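Local structure of viral structural protein 4 (Bombyx mori cytoplasmic polyhedrosis virus, 6TZ0) at the interface of chains B and A. The protein binds the viral RNA-dependent RNA polymerase and carries a P-loop site for GTP, which suggests that it is an NTPase cofactor of transcription. Sequence-based numbering; all coordinates share one arbitrary frame. Chains: chain A, Viral structural protein 4; chain B, RNA-dependent RNA Polymerase.

Contact 1: the interface of chains B and A. Residues chain B 458, 932-933, 936; chain A 62-64, 66.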
ATOM      1  N   ARG B 458      12.424 -23.568   1.694  1.00 37.00           N
ATOM      2  CA  ARG B 458      12.558 -24.896   1.114  1.00 37.00           C
ATOM      3  C   ARG B 458      11.472 -25.198   0.097  1.00 37.00           C
ATOM      4  O   ARG B 458      11.615 -26.147  -0.678  1.00 37.00           O
ATOM      5  CB  ARG B 458      12.527 -25.957   2.211  1.00 37.00           C
ATOM      6  CG  ARG B 458      11.166 -26.160   2.825  1.00 37.00           C
ATOM      7  CD  ARG B 458      11.207 -27.154   3.962  1.00 37.00           C
ATOM      8  NE  ARG B 458      11.863 -26.598   5.141  1.00 37.00           N
ATOM      9  CZ  ARG B 458      12.104 -27.277   6.255  1.00 37.00           C
ATOM     10  NH1 ARG B 458      11.729 -28.542   6.354  1.00 37.00           N
ATOM     11  NH2 ARG B 458      12.709 -26.688   7.275  1.00 37.00           N
ATOM     12  N   GLU B 932      21.246 -20.126   9.988  1.00 53.60           N
ATOM     13  CA  GLU B 932      20.601 -21.123   9.145  1.00 53.60           C
ATOM     14  C   GLU B 932      19.523 -20.503   8.264  1.00 53.60           C
ATOM     15  O   GLU B 932      19.445 -20.813   7.067  1.00 53.60           O
ATOM     16  CB  GLU B 932      20.023 -22.237  10.012  1.00 53.60           C
ATOM     17  CG  GLU B 932      19.406 -23.363   9.219  1.00 53.60           C
ATOM     18  CD  GLU B 932      19.011 -24.531  10.085  1.00 53.60           C
ATOM     19  OE1 GLU B 932      19.242 -24.469  11.310  1.00 53.60           O
ATOM     20  OE2 GLU B 932      18.467 -25.513   9.539  1.00 53.60           O
ATOM     21  N   LEU B 933      18.714 -19.596   8.824  1.00 50.48           N
ATOM     22  CA  LEU B 933      17.675 -18.938   8.037  1.00 50.48           C
ATOM     23  C   LEU B 933      18.269 -18.034   6.966  1.00 50.48           C
ATOM     24  O   LEU B 933      17.787 -18.024   5.827  1.00 50.48           O
ATOM     25  CB  LEU B 933      16.740 -18.138   8.941  1.00 50.48           C
ATOM     26  CG  LEU B 933      15.803 -18.890   9.882  1.00 50.48           C
ATOM     27  CD1 LEU B 933      15.042 -17.898  10.725  1.00 50.48           C
ATOM     28  CD2 LEU B 933      14.848 -19.775   9.122  1.00 50.48           C
ATOM     29  N   SER B 936      19.836 -20.198   4.190  1.00 47.05           N
ATOM     30  CA  SER B 936      18.804 -20.751   3.323  1.00 47.05           C
ATOM     31  C   SER B 936      18.163 -19.679   2.454  1.00 47.05           C
ATOM     32  O   SER B 936      17.743 -19.970   1.330  1.00 47.05           O
ATOM     33  CB  SER B 936      17.740 -21.456   4.155  1.00 47.05           C
ATOM     34  OG  SER B 936      17.027 -20.528   4.945  1.00 47.05           O
TER
ATOM     35  N   ARG A  62      19.668 -31.229   6.837  1.00 40.85           N
ATOM     36  CA  ARG A  62      20.506 -30.559   7.819  1.00 40.85           C
ATOM     37  C   ARG A  62      20.458 -29.041   7.757  1.00 40.85           C
ATOM     38  O   ARG A  62      20.826 -28.395   8.741  1.00 40.85           O
ATOM     39  CB  ARG A  62      21.967 -30.998   7.678  1.00 40.85           C
ATOM     40  CG  ARG A  62      22.211 -32.439   8.061  1.00 40.85           C
ATOM     41  CD  ARG A  62      23.670 -32.673   8.396  1.00 40.85           C
ATOM     42  NE  ARG A  62      24.568 -32.491   7.263  1.00 40.85           N
ATOM     43  CZ  ARG A  62      24.989 -33.476   6.476  1.00 40.85           C
ATOM     44  NH1 ARG A  62      24.604 -34.723   6.702  1.00 40.85           N
ATOM     45  NH2 ARG A  62      25.810 -33.212   5.471  1.00 40.85           N
ATOM     46  N   HIS A  63      20.037 -28.442   6.642  1.00 43.48           N
ATOM     47  CA  HIS A  63      19.988 -26.982   6.536  1.00 43.48           C
ATOM     48  C   HIS A  63      18.615 -26.559   6.041  1.00 43.48           C
ATOM     49  O   HIS A  63      18.468 -26.240   4.860  1.00 43.48           O
ATOM     50  CB  HIS A  63      21.070 -26.473   5.603  1.00 43.48           C
ATOM     51  CG  HIS A  63      22.460 -26.744   6.077  1.00 43.48           C
ATOM     52  ND1 HIS A  63      23.155 -27.885   5.732  1.00 43.48           N
ATOM     53  CD2 HIS A  63      23.289 -26.024   6.867  1.00 43.48           C
ATOM     54  CE1 HIS A  63      24.350 -27.856   6.291  1.00 43.48           C
ATOM     55  NE2 HIS A  63      24.455 -26.739   6.990  1.00 43.48           N
ATOM     56  N   ASN A  64      17.643 -26.520   6.959  1.00 42.86           N
ATOM     57  CA  ASN A  64      16.332 -25.887   6.770  1.00 42.86           C
ATOM     58  C   ASN A  64      15.566 -26.451   5.564  1.00 42.86           C
ATOM     59  O   ASN A  64      14.736 -25.770   4.963  1.00 42.86           O
ATOM     60  CB  ASN A  64      16.494 -24.365   6.658  1.00 42.86           C
ATOM     61  CG  ASN A  64      15.236 -23.606   7.020  1.00 42.86           C
ATOM     62  OD1 ASN A  64      14.238 -24.194   7.424  1.00 42.86           O
ATOM     63  ND2 ASN A  64      15.271 -22.294   6.851  1.00 42.86           N
ATOM     64  N   THR A  66      16.888 -27.109   2.658  1.00 37.85           N
ATOM     65  CA  THR A  66      17.450 -26.546   1.439  1.00 37.85           C
ATOM     66  C   THR A  66      18.829 -27.129   1.166  1.00 37.85           C
ATOM     67  O   THR A  66      19.449 -27.754   2.025  1.00 37.85           O
ATOM     68  CB  THR A  66      17.561 -25.016   1.516  1.00 37.85           C
ATOM     69  OG1 THR A  66      18.423 -24.654   2.601  1.00 37.85           O
ATOM     70  CG2 THR A  66      16.208 -24.379   1.713  1.00 37.85           C
TER
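The side-chain hydroxyl of B:Ser936 is held from two sides at once: it accepts a hydrogen bond from the amide nitrogen of A:Asn64 (ND2 to OG, 3.1 Å) and donates one to the carbonyl of B:Leu933 in its own helix (OG to O, 2.8 Å). With OG between the backbone N and the carbonyl carbon (chi1 67°), the serine folds back on helix 927-937 and still leaves OG able to accept from the A:Asn64 amide. The other end of the same amide accepts from B:Arg458, whose NH2 reaches OD1 of A:Asn64 at 2.9 Å. That oxygen lies at the guanidinium edge, in its plane, while the guanidinium and amide planes stand 85° apart. Asparagine suits this place because one short, flat group offers a donor to the helix and an acceptor to the arginine, and these bonds fix which way round the amide sits. Its backbone has positive phi, a conformation that asparagine tolerates well. B:Glu932, extended from CG onward, brings OE2 to 2.9 Å from the backbone N of A:Asn64, but the N-H points elsewhere, so any attraction is probably weak. A:Thr66 braces the loop by bonding through OG1 to the carbonyl O of A:His63 (2.8 Å), and its methyl CG2 rests on CA of B:Arg458 at 3.7 Å. The patch thus docks a loop of viral structural protein 4, between helices 41-60 and 70-79, on the polymerase.

Contact 2: the interface of chains B and A. Residues chain B 378; chain A 301, 303, 508, 540, 546.
B:His378 reaches from a polymerase loop into a recess of viral structural protein 4, a P-loop protein with a GTP-binding Walker A segment. The histidine has 87 Å² hidden by its partner, far more than any neighbour here, and A:Ile303 and A:Arg508 supply much of the lining. Its backbone has positive phi, as often found in tight turns, and this loop joins short strands 374-375 and 380. The guanidinium of A:Arg508 lies against the base of the imidazole: NH1 is 3.4 Å from CB of B:His378, and the guanidinium and ring planes are inclined at 43°, so this is no parallel stack. A bend at chi2 (-69°) turns the arginine chain toward the histidine, and its long, flat head can pack against carbon while keeping its charge, which might disfavour a protonated imidazole. Farther out, A:Ile303 fits both branches to the ring atoms CD2 and NE2, CG1 standing 3.9 Å from CD2 of B:His378. A branched aliphatic chain suits this role, since it offers a broad apolar surface without competing for the ring nitrogens. Around the ring's edge and in its plane come two oxygens, the backbone O of A:Asp301, 3.5 Å from NE2 of B:His378, and the phenol OH of A:Tyr546, 3.9 Å from ND1. Both separations are long for bonding, so they give the edge a polar setting. The tyrosine side chain crosses the histidine at about a right angle.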
ATOM      1  N   HIS B 378      -9.416 -24.794 -19.780  1.00 25.11           N
ATOM      2  CA  HIS B 378     -10.154 -23.745 -20.490  1.00 25.11           C
ATOM      3  C   HIS B 378      -9.886 -22.357 -19.919  1.00 25.11           C
ATOM      4  O   HIS B 378     -10.713 -21.457 -20.033  1.00 25.11           O
ATOM      5  CB  HIS B 378     -11.650 -24.039 -20.553  1.00 25.11           C
ATOM      6  CG  HIS B 378     -11.975 -25.295 -21.294  1.00 25.11           C
ATOM      7  ND1 HIS B 378     -12.097 -26.514 -20.669  1.00 25.11           N
ATOM      8  CD2 HIS B 378     -12.171 -25.527 -22.612  1.00 25.11           C
ATOM      9  CE1 HIS B 378     -12.376 -27.441 -21.567  1.00 25.11           C
ATOM     10  NE2 HIS B 378     -12.424 -26.867 -22.754  1.00 25.11           N
TER
ATOM     11  N   ASP A 301     -12.197 -32.116 -25.122  1.00 27.31           N
ATOM     12  CA  ASP A 301     -12.143 -31.423 -26.399  1.00 27.31           C
ATOM     13  C   ASP A 301     -12.330 -29.927 -26.202  1.00 27.31           C
ATOM     14  O   ASP A 301     -12.677 -29.455 -25.118  1.00 27.31           O
ATOM     15  CB  ASP A 301     -13.208 -31.958 -27.353  1.00 27.31           C
ATOM     16  CG  ASP A 301     -12.908 -33.354 -27.828  1.00 27.31           C
ATOM     17  OD1 ASP A 301     -11.719 -33.724 -27.892  1.00 27.31           O
ATOM     18  OD2 ASP A 301     -13.864 -34.081 -28.146  1.00 27.31           O
ATOM     19  N   ILE A 303     -14.067 -26.226 -26.666  1.00 27.05           N
ATOM     20  CA  ILE A 303     -15.440 -25.737 -26.672  1.00 27.05           C
ATOM     21  C   ILE A 303     -15.642 -24.885 -27.920  1.00 27.05           C
ATOM     22  O   ILE A 303     -14.781 -24.062 -28.261  1.00 27.05           O
ATOM     23  CB  ILE A 303     -15.776 -24.992 -25.367  1.00 27.05           C
ATOM     24  CG1 ILE A 303     -14.755 -23.901 -25.061  1.00 27.05           C
ATOM     25  CG2 ILE A 303     -15.825 -25.952 -24.206  1.00 27.05           C
ATOM     26  CD1 ILE A 303     -15.145 -23.022 -23.903  1.00 27.05           C
ATOM     27  N   ARG A 508     -17.926 -26.201 -14.758  1.00 26.52           N
ATOM     28  CA  ARG A 508     -18.017 -26.726 -16.111  1.00 26.52           C
ATOM     29  C   ARG A 508     -18.540 -28.151 -16.048  1.00 26.52           C
ATOM     30  O   ARG A 508     -18.195 -28.900 -15.134  1.00 26.52           O
ATOM     31  CB  ARG A 508     -16.665 -26.721 -16.823  1.00 26.52           C
ATOM     32  CG  ARG A 508     -16.003 -25.378 -16.978  1.00 26.52           C
ATOM     33  CD  ARG A 508     -16.726 -24.473 -17.942  1.00 26.52           C
ATOM     34  NE  ARG A 508     -16.012 -23.212 -18.110  1.00 26.52           N
ATOM     35  CZ  ARG A 508     -15.171 -22.959 -19.102  1.00 26.52           C
ATOM     36  NH1 ARG A 508     -14.967 -23.870 -20.034  1.00 26.52           N
ATOM     37  NH2 ARG A 508     -14.554 -21.791 -19.174  1.00 26.52           N
ATOM     38  N   ALA A 540     -13.802 -16.834 -17.681  1.00 26.61           N
ATOM     39  CA  ALA A 540     -13.312 -17.825 -16.726  1.00 26.61           C
ATOM     40  C   ALA A 540     -12.263 -17.207 -15.809  1.00 26.61           C
ATOM     41  O   ALA A 540     -11.105 -17.609 -15.788  1.00 26.61           O
ATOM     42  CB  ALA A 540     -12.756 -19.035 -17.466  1.00 26.61           C
ATOM     43  N   TYR A 546     -14.845 -28.888 -11.625  1.00 24.47           N
ATOM     44  CA  TYR A 546     -15.719 -29.904 -12.189  1.00 24.47           C
ATOM     45  C   TYR A 546     -16.546 -30.559 -11.089  1.00 24.47           C
ATOM     46  O   TYR A 546     -16.212 -30.437  -9.909  1.00 24.47           O
ATOM     47  CB  TYR A 546     -14.888 -30.944 -12.936  1.00 24.47           C
ATOM     48  CG  TYR A 546     -14.260 -30.413 -14.195  1.00 24.47           C
ATOM     49  CD1 TYR A 546     -15.038 -30.108 -15.299  1.00 24.47           C
ATOM     50  CD2 TYR A 546     -12.890 -30.271 -14.299  1.00 24.47           C
ATOM     51  CE1 TYR A 546     -14.473 -29.630 -16.450  1.00 24.47           C
ATOM     52  CE2 TYR A 546     -12.317 -29.803 -15.454  1.00 24.47           C
ATOM     53  CZ  TYR A 546     -13.110 -29.485 -16.528  1.00 24.47           C
ATOM     54  OH  TYR A 546     -12.540 -29.016 -17.684  1.00 24.47           O
TER

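About 41 Å separates the C-alpha centres of contact 1 and contact 2, which have no residue or secondary-structure element in common. On the polymerase, contact 1 joins 3-10 helix 457-459 to the far-off helix 927-937, while contact 2 uses the loop around B:His378, some 80 residues before B:Arg458. On viral structural protein 4, contact 1 uses a loop near the N-terminus, whereas contact 2 gathers segments from the middle and the C-terminal part. Among the residues described, contact 2 rests mainly on packing, contact 1 on polar bonds. Two such separated footholds would resist rocking and may keep the GTP-binding protein in register with the polymerase during transcription.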